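Side-chain contact in SusD superfamily protein (Bacteroides thetaiotaomicron VPI-5482, PDB 3HDX), which probably binds polysaccharides at the outer membrane, as a SusD homolog that would help deliver them for uptake: residues A[49-52]-A[53-56]. Residues are numbered along the deposited sequence; the frame is centred on the assembly and turned at random. Where two conformers were deposited one is given.
Sequences YKRS and DLQA
R51 runs its side chain alongside the first turn of helix 52-58 and grips D53 side-on. Its CB already lies 3.3 Å from D53 OD1, and CG passes the same oxygen more loosely. CD then packs against L54 CD1, 3.8 Å away. With CG beside the backbone N (chi1 -73°) and a bend at chi3, the chain turns its guanidinium back to the helix. There NE donates to D53 OD1 at 2.9 Å, and NH2 donates to D53 OD2, also at 2.9 Å, with a straighter N-H...O angle of 165°. NH1 takes no part in this grip and has L54 CD1 loosely beside it. OD1 uses its syn lone pair, whereas NH2 meets OD2 on the syn side but out of the carboxylate plane; the two flat groups are turned 41° against each other. L54 CG lies over one face of the guanidinium, offset toward the rim, 3.8 Å from R51 NE. Arginine suits this place because its long aliphatic shaft can lie on leucine while two nitrogens fix the rotation of the carboxylate.

Aspartate is short enough to serve its own helix end too: D53 OD1 accepts a weak bond from L54 N, 2.8 Å away. Its negative charge, close to the helix N-terminus, probably also interacts favourably with the helix dipole. The backbone takes up the helical pattern here, R51 O accepting from Q55 N at 3.0 Å and S52 O from A56 N. L54 is buried and touches I37 and L41 of helix 34-41 and L68 of helix 67-73, where a branched hydrophobic side chain belongs. These contacts lie at a helix N-terminus, with R51 at the N-cap position and its salt bridge to D53 spanning the first turn, where the loop after strand 47-48 enters helix 52-58 of this largely helical SusD-family protein.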
loop_
_atom_site.group_PDB
_atom_site.type_symbol
_atom_site.label_atom_id
_atom_site.label_comp_id
_atom_site.label_asym_id
_atom_site.label_seq_id
_atom_site.Cartn_x
_atom_site.Cartn_y
_atom_site.Cartn_z
ATOM N N TYR A 49 21.348 -8.292 -5.537
ATOM C CA TYR A 49 22.806 -8.277 -5.555
ATOM C C TYR A 49 23.418 -9.633 -5.231
ATOM O O TYR A 49 24.258 -10.138 -5.997
ATOM C CB TYR A 49 23.324 -7.232 -4.578
ATOM C CG TYR A 49 24.798 -6.934 -4.730
ATOM C CD1 TYR A 49 25.232 -6.047 -5.695
ATOM C CD2 TYR A 49 25.724 -7.522 -3.899
ATOM C CE1 TYR A 49 26.606 -5.753 -5.854
ATOM C CE2 TYR A 49 27.118 -7.242 -4.038
ATOM C CZ TYR A 49 27.534 -6.377 -5.025
ATOM O OH TYR A 49 28.886 -6.076 -5.166
ATOM N N LYS A 50 22.983 -10.216 -4.109
ATOM C CA LYS A 50 23.541 -11.499 -3.666
ATOM C C LYS A 50 22.643 -12.465 -2.946
ATOM O O LYS A 50 22.934 -13.644 -2.966
ATOM C CB LYS A 50 24.820 -11.257 -2.806
ATOM C CG LYS A 50 24.665 -10.667 -1.427
ATOM C CD LYS A 50 26.048 -10.627 -0.646
ATOM N N ARG A 51 21.579 -11.990 -2.289
ATOM C CA ARG A 51 20.790 -12.875 -1.428
ATOM C C ARG A 51 19.903 -13.858 -2.176
ATOM O O ARG A 51 19.005 -13.455 -2.905
ATOM C CB ARG A 51 19.976 -12.070 -0.429
ATOM C CG ARG A 51 20.804 -11.467 0.652
ATOM C CD ARG A 51 20.061 -10.622 1.615
ATOM N NE ARG A 51 18.906 -11.273 2.232
ATOM C CZ ARG A 51 18.085 -10.674 3.113
ATOM N NH1 ARG A 51 18.293 -9.420 3.536
ATOM N NH2 ARG A 51 17.029 -11.347 3.586
ATOM N N SER A 52 20.088 -15.153 -1.915
ATOM C CA SER A 52 19.268 -16.172 -2.576
ATOM C C SER A 52 17.812 -16.128 -2.078
ATOM O O SER A 52 16.904 -16.454 -2.834
ATOM C CB SER A 52 19.859 -17.592 -2.424
ATOM O OG SER A 52 21.160 -17.676 -3.002
ATOM N N ASP A 53 17.597 -15.719 -0.824
ATOM C CA ASP A 53 16.223 -15.628 -0.266
ATOM C C ASP A 53 15.405 -14.545 -0.983
ATOM O O ASP A 53 14.310 -14.792 -1.462
ATOM C CB ASP A 53 16.176 -15.544 1.281
ATOM C CG ASP A 53 16.897 -14.364 1.871
ATOM O OD1 ASP A 53 17.534 -13.559 1.159
ATOM O OD2 ASP A 53 16.800 -14.157 3.102
ATOM N N LEU A 54 16.010 -13.378 -1.142
ATOM C CA LEU A 54 15.371 -12.275 -1.920
ATOM C C LEU A 54 15.198 -12.698 -3.375
ATOM O O LEU A 54 14.172 -12.434 -3.977
ATOM C CB LEU A 54 16.210 -11.008 -1.806
ATOM C CG LEU A 54 16.401 -10.368 -0.429
ATOM C CD1 LEU A 54 17.256 -9.103 -0.513
ATOM C CD2 LEU A 54 15.056 -10.031 0.241
ATOM N N GLN A 55 16.176 -13.432 -3.930
ATOM C CA GLN A 55 16.066 -13.874 -5.309
ATOM C C GLN A 55 14.863 -14.837 -5.464
ATOM O O GLN A 55 14.180 -14.834 -6.522
ATOM C CB GLN A 55 17.384 -14.530 -5.802
ATOM C CG GLN A 55 17.351 -14.843 -7.286
ATOM C CD GLN A 55 17.226 -13.582 -8.106
ATOM O OE1 GLN A 55 18.177 -12.804 -8.220
ATOM N NE2 GLN A 55 16.010 -13.336 -8.636
ATOM N N ALA A 56 14.630 -15.691 -4.440
ATOM C CA ALA A 56 13.482 -16.616 -4.480
ATOM C C ALA A 56 12.148 -15.849 -4.532
ATOM O O ALA A 56 11.257 -16.202 -5.295
ATOM C CB ALA A 56 13.507 -17.607 -3.333
#